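Local coordinates for protein-glutaminase (Chryseobacterium proteolyticum, PDB 2ZK9) that deamidates glutamine residues in proteins, hydrolysing the side-chain amide to give glutamate and ammonia, at residues R50-L53 / M54-Y58; P6-A9 / T10-L14; P111-D114 / T115-R118; A71-G74 / T75-V78. One frame throughout, in Å; residues are numbered along the deposited sequence.

Contact 1: R50-L53 / M54-Y58; sequences RQIL and MNNGY
Leu-53 and Tyr-58 close a Schellman motif at the C-terminal end of helix 42-55: Tyr-58 N reaches back over five residues to Leu-53 O at 3.0 Å, and Gly-57 N, in the conformer described, one of two, bonds to Met-54 O at 2.9 Å. Glycine suits the turn because its phi is positive (88°), where a CB would be jammed against the preceding carbonyl. Leu-53 is a buried apolar residue of the last turn. Its CB meets Tyr-58 CB at 4.2 Å, while its side chain packs on Ile-18 of helix 8-19 and on Ile-86 and Val-88 of strand 82-91.

Met-54 lies one turn after Arg-50, its N bonded to Arg-50 O at 2.9 Å. Its sulfur sits over the centre of one guanidinium face, with SD 3.4 Å from Arg-50 CZ. The arginine gets there as an extended chain whose CG is anti to the backbone N (chi1 173°), and its NE is held by a salt bridge to Asp-59. With an alanine here, the Met-54 sulfur would probably lose its flat partner and Asp-59 this salt bridge.

On the more exposed flank, Asn-55 N bonds to Gln-51 O at 2.8 Å. Gln-51 OE1, which also accepts from Lys-48, accepts a hydrogen bond from a water at 2.8 Å, and Asn-55 ND2 gives that same water a weak bond of 3.1 Å.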
loop_
_atom_site.group_PDB
_atom_site.type_symbol
_atom_site.label_atom_id
_atom_site.label_comp_id
_atom_site.label_asym_id
_atom_site.label_seq_id
_atom_site.Cartn_x
_atom_site.Cartn_y
_atom_site.Cartn_z
ATOM N N ARG A 50 6.986 -1.620 2.905
ATOM C CA ARG A 50 8.322 -1.888 2.363
ATOM C C ARG A 50 9.357 -1.923 3.472
ATOM O O ARG A 50 10.230 -2.777 3.444
ATOM C CB ARG A 50 8.682 -0.874 1.304
ATOM C CG ARG A 50 10.131 -1.020 0.844
ATOM C CD ARG A 50 10.389 -0.094 -0.307
ATOM N NE ARG A 50 11.809 -0.186 -0.763
ATOM C CZ ARG A 50 12.755 0.626 -0.405
ATOM N NH1 ARG A 50 12.553 1.701 0.388
ATOM N NH2 ARG A 50 13.994 0.416 -0.900
ATOM N N GLN A 51 9.254 -1.051 4.486
ATOM C CA GLN A 51 10.186 -1.072 5.595
ATOM C C GLN A 51 10.116 -2.432 6.299
ATOM O O GLN A 51 11.153 -2.963 6.734
ATOM C CB GLN A 51 9.932 0.076 6.561
ATOM C CG GLN A 51 10.874 0.122 7.748
ATOM C CD GLN A 51 10.498 1.149 8.795
ATOM O OE1 GLN A 51 9.381 1.135 9.271
ATOM N NE2 GLN A 51 11.448 2.074 9.069
ATOM N N ILE A 52 8.932 -2.993 6.474
ATOM C CA ILE A 52 8.805 -4.299 7.103
ATOM C C ILE A 52 9.506 -5.376 6.250
ATOM O O ILE A 52 10.238 -6.211 6.767
ATOM C CB ILE A 52 7.339 -4.648 7.383
ATOM C CG1 ILE A 52 6.792 -3.652 8.426
ATOM C CG2 ILE A 52 7.202 -6.088 7.792
ATOM C CD1 ILE A 52 5.316 -3.665 8.602
ATOM N N LEU A 53 9.321 -5.335 4.941
ATOM C CA LEU A 53 10.055 -6.274 4.090
ATOM C C LEU A 53 11.572 -6.078 4.253
ATOM O O LEU A 53 12.304 -7.063 4.396
ATOM C CB LEU A 53 9.690 -6.133 2.595
ATOM C CG LEU A 53 8.626 -7.182 2.109
ATOM C CD1 LEU A 53 7.317 -7.007 2.824
ATOM C CD2 LEU A 53 8.448 -7.049 0.619
ATOM N N MET A 54 12.047 -4.840 4.275
ATOM C CA MET A 54 13.448 -4.595 4.399
ATOM C C MET A 54 13.996 -5.046 5.748
ATOM O O MET A 54 15.119 -5.536 5.817
ATOM C CB MET A 54 13.777 -3.122 4.097
ATOM C CG MET A 54 13.575 -2.738 2.662
ATOM S SD MET A 54 13.969 -1.058 2.250
ATOM C CE MET A 54 15.719 -0.968 2.526
ATOM N N ASN A 55 13.228 -4.900 6.798
ATOM C CA ASN A 55 13.636 -5.405 8.104
ATOM C C ASN A 55 13.982 -6.877 7.990
ATOM O O ASN A 55 14.858 -7.342 8.698
ATOM C CB ASN A 55 12.540 -5.106 9.110
ATOM C CG ASN A 55 12.425 -3.630 9.577
ATOM O OD1 ASN A 55 13.386 -2.832 9.442
ATOM N ND2 ASN A 55 11.262 -3.367 10.134
ATOM N N ASN A 56 13.279 -7.587 7.137
ATOM C CA ASN A 56 13.411 -9.009 6.885
ATOM C C ASN A 56 14.444 -9.356 5.825
ATOM O O ASN A 56 14.620 -10.528 5.519
ATOM C CB ASN A 56 12.070 -9.624 6.426
ATOM C CG ASN A 56 11.097 -9.922 7.526
ATOM O OD1 ASN A 56 10.991 -10.999 8.140
ATOM N ND2 ASN A 56 10.333 -8.926 7.949
ATOM N N GLY A 57 15.115 -8.379 5.245
ATOM C CA GLY A 57 16.120 -8.594 4.202
ATOM C C GLY A 57 15.547 -8.640 2.793
ATOM O O GLY A 57 16.254 -9.165 1.923
ATOM N N TYR A 58 14.353 -8.114 2.543
ATOM C CA TYR A 58 13.750 -8.107 1.222
ATOM C C TYR A 58 13.425 -6.709 0.767
ATOM O O TYR A 58 13.084 -5.818 1.551
ATOM C CB TYR A 58 12.454 -8.961 1.197
ATOM C CG TYR A 58 12.751 -10.373 1.642
ATOM C CD1 TYR A 58 12.321 -10.874 2.848
ATOM C CD2 TYR A 58 13.489 -11.194 0.811
ATOM C CE1 TYR A 58 12.603 -12.142 3.245
ATOM C CE2 TYR A 58 13.838 -12.471 1.219
ATOM C CZ TYR A 58 13.379 -12.931 2.457
ATOM O OH TYR A 58 13.676 -14.203 2.857
HETATM O O HOH W 1 8.987 -1.243 10.612
#

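Contact 2: P6-A9 / T10-L14; sequences PDVA and TLNSL
Between Asp-7 and Leu-11 the first full turn of helix 8-19 closes, Leu-11 N donating to Asp-7 O at 3.0 Å in the carbonyl plane, and the turns that follow repeat the step with Asn-12 N on Val-8 O and Ser-13 N on Ala-9 O.

Asp-7 is the N-cap. It stands just before the helix, where backbone N-H groups lack carbonyl partners, and a short acidic side chain can fold back to meet them. In the conformer described, one of two, chi1 of 42° sets CG between the backbone N and the carbonyl carbon, which swings OD2 over the first turn. Thr-10 N then meets Asp-7 OD2 nearly along its C-O axis at 2.9 Å, the capping bond. Thr-10 OG1 donates to the same oxygen from the syn side, 22° out of the carboxylate plane, so two donors of one residue grip a single carboxylate oxygen. The positive end of the helix dipole probably favours the negative charge there.

Thr-10 suits the site through both branches. OG1 lies beside its own backbone N and faces Asp-7, while Thr-10 CG2 lies 4.2 Å from Pro-6 CD and against Tyr-58, and the side chain also touches Ile-5. A valine in its place would probably leave Asp-7 OD2 with only the backbone donor of this pair and let the carboxylate turn more freely.

Farther along, in the Val-8 conformer described, one of two, the valine runs alongside Asn-12, with Val-8 CG1 3.5 Å from Asn-12 ND2.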
loop_
_atom_site.group_PDB
_atom_site.type_symbol
_atom_site.label_atom_id
_atom_site.label_comp_id
_atom_site.label_asym_id
_atom_site.label_seq_id
_atom_site.Cartn_x
_atom_site.Cartn_y
_atom_site.Cartn_z
ATOM N N PRO A 6 11.937 -16.083 -0.998
ATOM C CA PRO A 6 12.304 -17.452 -1.393
ATOM C C PRO A 6 11.177 -18.458 -1.534
ATOM O O PRO A 6 11.363 -19.438 -2.243
ATOM C CB PRO A 6 13.255 -17.924 -0.297
ATOM C CG PRO A 6 12.918 -17.050 0.890
ATOM C CD PRO A 6 12.594 -15.736 0.295
ATOM N N ASP A 7 10.022 -18.259 -0.887
ATOM C CA ASP A 7 8.962 -19.255 -0.899
ATOM C C ASP A 7 7.682 -18.596 -0.409
ATOM O O ASP A 7 7.655 -17.486 0.129
ATOM C CB ASP A 7 9.356 -20.469 -0.068
ATOM C CG ASP A 7 10.041 -20.116 1.233
ATOM O OD1 ASP A 7 11.162 -20.591 1.506
ATOM O OD2 ASP A 7 9.457 -19.330 1.984
ATOM N N VAL A 8 6.588 -19.323 -0.611
ATOM C CA VAL A 8 5.271 -18.925 -0.186
ATOM C C VAL A 8 5.094 -18.852 1.312
ATOM O O VAL A 8 4.348 -18.029 1.838
ATOM C CB VAL A 8 4.242 -19.911 -0.796
ATOM C CG1 VAL A 8 2.899 -19.669 -0.130
ATOM C CG2 VAL A 8 4.235 -19.721 -2.307
ATOM N N ALA A 9 5.812 -19.676 2.045
ATOM C CA ALA A 9 5.756 -19.610 3.500
ATOM C C ALA A 9 6.318 -18.262 3.938
ATOM O O ALA A 9 5.767 -17.650 4.864
ATOM C CB ALA A 9 6.526 -20.734 4.180
ATOM N N THR A 10 7.368 -17.802 3.321
ATOM C CA THR A 10 7.979 -16.515 3.678
ATOM C C THR A 10 7.071 -15.386 3.241
ATOM O O THR A 10 6.887 -14.414 3.992
ATOM C CB THR A 10 9.396 -16.420 3.099
ATOM O OG1 THR A 10 10.174 -17.506 3.611
ATOM C CG2 THR A 10 10.045 -15.127 3.577
ATOM N N LEU A 11 6.475 -15.448 2.050
ATOM C CA LEU A 11 5.507 -14.444 1.648
ATOM C C LEU A 11 4.396 -14.342 2.663
ATOM O O LEU A 11 3.986 -13.217 3.047
ATOM C CB LEU A 11 4.933 -14.866 0.291
ATOM C CG LEU A 11 3.844 -13.933 -0.226
ATOM C CD1 LEU A 11 4.389 -12.606 -0.644
ATOM C CD2 LEU A 11 3.123 -14.596 -1.408
ATOM N N ASN A 12 3.889 -15.448 3.150
ATOM C CA ASN A 12 2.775 -15.418 4.127
ATOM C C ASN A 12 3.209 -14.846 5.447
ATOM O O ASN A 12 2.500 -14.085 6.102
ATOM C CB ASN A 12 2.218 -16.851 4.283
ATOM C CG ASN A 12 1.444 -17.254 3.044
ATOM O OD1 ASN A 12 0.887 -16.491 2.262
ATOM N ND2 ASN A 12 1.378 -18.600 2.893
ATOM N N SER A 13 4.392 -15.185 5.885
ATOM C CA SER A 13 4.954 -14.607 7.089
ATOM C C SER A 13 5.023 -13.090 6.969
ATOM O O SER A 13 4.707 -12.337 7.914
ATOM C CB SER A 13 6.363 -15.210 7.357
ATOM O OG SER A 13 6.897 -14.507 8.458
ATOM N N LEU A 14 5.548 -12.617 5.841
ATOM C CA LEU A 14 5.671 -11.176 5.646
ATOM C C LEU A 14 4.273 -10.519 5.623
ATOM O O LEU A 14 4.093 -9.431 6.215
ATOM C CB LEU A 14 6.445 -10.894 4.379
ATOM C CG LEU A 14 7.897 -11.281 4.350
ATOM C CD1 LEU A 14 8.406 -11.256 2.916
ATOM C CD2 LEU A 14 8.679 -10.290 5.229
#

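Contact 3: P111-D114 / T115-R118; sequences PVTD and TAWR
The Arg-118 guanidinium carries the Asp-114 carbonyl oxygen over one face, 3.6 Å above its plane and toward the rim, and takes Asp-114 OD1 and a water at its edge, in plane. The Asp-114 carboxylate stands almost perpendicular to it, the planes 87° apart, so one oxygen is presented to the arginine. Arg-118 NH1 gives Asp-114 OD1 a weak bond of 3.1 Å, part of a salt bridge, and the water links OD1 to Arg-118 NH2. Gln-63 completes the group, its amide bonding to Asp-114 OD1 through NE2 and to Arg-118 NH1 through OE1, while Tyr-134 adds a cation-pi contact. Arg-118 reaches this site because its chain bends at chi3 (-58°), turning its end back alongside the aspartate one turn earlier. The second flat group, the Trp-117 indole, has Asp-114 O at its edge. NE1 is bonded to Asp-103, and the ring meets that of His-83 with planes at about 35°.

The aspartate, tryptophan and arginine all stand in the first turns of helix 114-120, where Thr-113 is the N-cap and Asp-114 the first helical residue, an acidic type that the positive end of the helix probably favours. Val-112 CG2 reaches across the cap to Trp-117 CB at 4.1 Å, the two meeting at about a right angle: a hydrophobic staple, joining the residue before the cap to the fourth of the helix. Trp-117 N bonds to Thr-113 O at 3.0 Å, and Arg-118 N to Asp-114 O at 2.9 Å. The hydroxyls Thr-113 OG1 and Thr-115 OG1, the latter in one of two conformers, are hydrogen-bonded at 3.0 Å.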
loop_
_atom_site.group_PDB
_atom_site.type_symbol
_atom_site.label_atom_id
_atom_site.label_comp_id
_atom_site.label_asym_id
_atom_site.label_seq_id
_atom_site.Cartn_x
_atom_site.Cartn_y
_atom_site.Cartn_z
ATOM N N PRO A 111 -2.115 -11.744 0.129
ATOM C CA PRO A 111 -1.646 -11.175 -1.136
ATOM C C PRO A 111 -2.617 -11.514 -2.268
ATOM O O PRO A 111 -3.261 -12.570 -2.254
ATOM C CB PRO A 111 -0.293 -11.882 -1.359
ATOM C CG PRO A 111 0.099 -12.346 0.025
ATOM C CD PRO A 111 -1.192 -12.765 0.692
ATOM N N VAL A 112 -2.677 -10.654 -3.279
ATOM C CA VAL A 112 -3.543 -10.810 -4.429
ATOM C C VAL A 112 -2.805 -10.473 -5.717
ATOM O O VAL A 112 -1.757 -9.840 -5.702
ATOM C CB VAL A 112 -4.831 -9.980 -4.309
ATOM C CG1 VAL A 112 -5.627 -10.403 -3.063
ATOM C CG2 VAL A 112 -4.503 -8.499 -4.269
ATOM N N THR A 113 -3.361 -10.887 -6.866
ATOM C CA THR A 113 -2.735 -10.482 -8.124
ATOM C C THR A 113 -2.876 -8.993 -8.323
ATOM O O THR A 113 -3.829 -8.356 -7.836
ATOM C CB THR A 113 -3.352 -11.221 -9.328
ATOM O OG1 THR A 113 -4.722 -10.838 -9.422
ATOM C CG2 THR A 113 -3.175 -12.725 -9.192
ATOM N N ASP A 114 -1.980 -8.431 -9.120
ATOM C CA ASP A 114 -2.105 -7.022 -9.443
ATOM C C ASP A 114 -3.377 -6.737 -10.265
ATOM O O ASP A 114 -3.958 -5.668 -10.132
ATOM C CB ASP A 114 -0.867 -6.471 -10.110
ATOM C CG ASP A 114 -0.507 -7.002 -11.446
ATOM O OD1 ASP A 114 0.265 -6.317 -12.159
ATOM O OD2 ASP A 114 -0.995 -8.093 -11.844
ATOM N N THR A 115 -3.845 -7.689 -11.075
ATOM C CA THR A 115 -5.080 -7.438 -11.813
ATOM C C THR A 115 -6.262 -7.412 -10.858
ATOM O O THR A 115 -7.117 -6.519 -11.022
ATOM C CB THR A 115 -5.286 -8.498 -12.892
ATOM O OG1 THR A 115 -5.151 -9.763 -12.222
ATOM C CG2 THR A 115 -4.230 -8.411 -13.974
ATOM N N ALA A 116 -6.320 -8.269 -9.844
ATOM C CA ALA A 116 -7.413 -8.165 -8.871
ATOM C C ALA A 116 -7.346 -6.864 -8.107
ATOM O O ALA A 116 -8.368 -6.213 -7.818
ATOM C CB ALA A 116 -7.343 -9.349 -7.926
ATOM N N TRP A 117 -6.138 -6.455 -7.767
ATOM C CA TRP A 117 -5.929 -5.219 -7.033
ATOM C C TRP A 117 -6.407 -3.991 -7.812
ATOM O O TRP A 117 -7.129 -3.149 -7.287
ATOM C CB TRP A 117 -4.476 -5.112 -6.632
ATOM C CG TRP A 117 -4.123 -3.867 -5.881
ATOM C CD1 TRP A 117 -4.438 -3.538 -4.594
ATOM C CD2 TRP A 117 -3.354 -2.792 -6.404
ATOM N NE1 TRP A 117 -3.900 -2.322 -4.281
ATOM C CE2 TRP A 117 -3.230 -1.821 -5.362
ATOM C CE3 TRP A 117 -2.734 -2.519 -7.621
ATOM C CZ2 TRP A 117 -2.531 -0.650 -5.533
ATOM C CZ3 TRP A 117 -2.049 -1.355 -7.796
ATOM C CH2 TRP A 117 -1.934 -0.411 -6.767
ATOM N N ARG A 118 -5.947 -3.890 -9.054
ATOM C CA ARG A 118 -6.375 -2.724 -9.843
ATOM C C ARG A 118 -7.882 -2.700 -10.006
ATOM O O ARG A 118 -8.517 -1.650 -9.993
ATOM C CB ARG A 118 -5.691 -2.693 -11.190
ATOM C CG ARG A 118 -4.176 -2.386 -11.070
ATOM C CD ARG A 118 -3.560 -1.995 -12.425
ATOM N NE ARG A 118 -3.723 -3.004 -13.458
ATOM C CZ ARG A 118 -2.922 -4.036 -13.602
ATOM N NH1 ARG A 118 -1.888 -4.256 -12.815
ATOM N NH2 ARG A 118 -3.180 -4.913 -14.603
HETATM O O HOH W 2 -0.995 -6.977 -14.742
#

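Contact 4: A71-G74 / T75-V78; sequences ASTG and TCCV
Ala-71 and Val-78 pair by two backbone hydrogen bonds across the hairpin of strands 69-72 and 77-80: Ala-71 N to Val-78 O at 3.0 Å and Val-78 N to Ala-71 O at 2.8 Å. Ser-72 and Cys-77 form the next, non-hydrogen-bonded pair, and beyond it Thr-73 N bonds to Cys-76 O at 3.0 Å.

Side-chain hydroxyls hold the turn. Thr-73 OG1, set between its own backbone N and carbonyl carbon (chi1 65°), leans inward and accepts from both Thr-75 N and Cys-76 N, each at 3.1 Å, Thr-75 being in one of two conformers. Ser-72 OG accepts from Gly-74 N at 3.0 Å, an ST turn. Gly-74 has a phi of 102°, at which a CB would press on the carbonyl before it.

Apolar contact lies on the face of Ala-71 and Val-78, where Ala-71 CB meets Val-78 CG2 at 4.0 Å; small and branched residues fit this buried side, near Leu-106.

Two disulfides add covalent links: Cys-76 is joined to Cys-172, and Cys-77, beside Ser-72 on the other face, to Cys-126. Three turn N-H groups are thus met by hydroxyls of the turn itself, and two adjacent disulfides tie the hairpin to distant parts of the chain.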
loop_
_atom_site.group_PDB
_atom_site.type_symbol
_atom_site.label_atom_id
_atom_site.label_comp_id
_atom_site.label_asym_id
_atom_site.label_seq_id
_atom_site.Cartn_x
_atom_site.Cartn_y
_atom_site.Cartn_z
ATOM N N ALA A 71 -12.994 3.011 -4.479
ATOM C CA ALA A 71 -12.805 1.817 -3.676
ATOM C C ALA A 71 -13.784 1.829 -2.523
ATOM O O ALA A 71 -14.162 2.878 -2.005
ATOM C CB ALA A 71 -11.388 1.728 -3.176
ATOM N N SER A 72 -14.154 0.646 -2.086
ATOM C CA SER A 72 -15.053 0.473 -0.940
ATOM C C SER A 72 -14.398 -0.311 0.201
ATOM O O SER A 72 -13.649 -1.221 -0.059
ATOM C CB SER A 72 -16.242 -0.311 -1.411
ATOM O OG SER A 72 -17.159 -0.476 -0.282
ATOM N N THR A 73 -14.753 0.080 1.421
ATOM C CA THR A 73 -14.320 -0.699 2.550
ATOM C C THR A 73 -15.319 -1.797 2.914
ATOM O O THR A 73 -15.063 -2.544 3.875
ATOM C CB THR A 73 -14.194 0.231 3.758
ATOM O OG1 THR A 73 -15.521 0.724 4.072
ATOM C CG2 THR A 73 -13.253 1.411 3.502
ATOM N N GLY A 74 -16.495 -1.811 2.290
ATOM C CA GLY A 74 -17.571 -2.615 2.799
ATOM C C GLY A 74 -18.626 -1.827 3.558
ATOM O O GLY A 74 -19.748 -2.251 3.701
ATOM N N THR A 75 -18.333 -0.606 3.984
ATOM C CA THR A 75 -19.443 0.263 4.441
ATOM C C THR A 75 -19.359 1.666 3.849
ATOM O O THR A 75 -20.361 2.383 3.879
ATOM C CB THR A 75 -19.444 0.332 5.977
ATOM O OG1 THR A 75 -20.598 1.080 6.331
ATOM C CG2 THR A 75 -18.182 1.073 6.401
ATOM N N CYS A 76 -18.207 2.093 3.261
ATOM C CA CYS A 76 -18.174 3.408 2.627
ATOM C C CYS A 76 -17.210 3.409 1.480
ATOM O O CYS A 76 -16.396 2.530 1.323
ATOM C CB CYS A 76 -17.831 4.466 3.660
ATOM S SG CYS A 76 -16.269 4.235 4.501
ATOM N N CYS A 77 -17.330 4.421 0.640
ATOM C CA CYS A 77 -16.572 4.624 -0.575
ATOM C C CYS A 77 -15.598 5.749 -0.432
ATOM O O CYS A 77 -15.885 6.782 0.197
ATOM C CB CYS A 77 -17.516 4.985 -1.732
ATOM S SG CYS A 77 -18.657 3.732 -2.218
ATOM N N VAL A 78 -14.454 5.570 -1.128
ATOM C CA VAL A 78 -13.514 6.666 -1.338
ATOM C C VAL A 78 -13.249 6.793 -2.839
ATOM O O VAL A 78 -13.396 5.853 -3.631
ATOM C CB VAL A 78 -12.186 6.437 -0.596
ATOM C CG1 VAL A 78 -12.435 6.517 0.904
ATOM C CG2 VAL A 78 -11.533 5.137 -1.063
#

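Contacts 1 and 2 are neighbours, their centres about 12 Å apart: the end of helix 42-55 lies against the start of helix 8-19, with Tyr-58 OH 3.2 Å from Pro-6 CD. Contact 2 in turn touches contact 3, where Leu-11 CD2 packs on Pro-111 CG at 4.0 Å, although the centres are about 17 Å apart. Contact 4 stands apart: its nearest atoms are about 8 Å from contact 3 and about 20 Å from contacts 1 and 2, and it lies across the chain's centre from contact 1. The bound sodium ion is about 9 Å from the Trp-117 side chain of contact 3 and about 8 Å from that of Val-78 in contact 4, too far for either to ligate it.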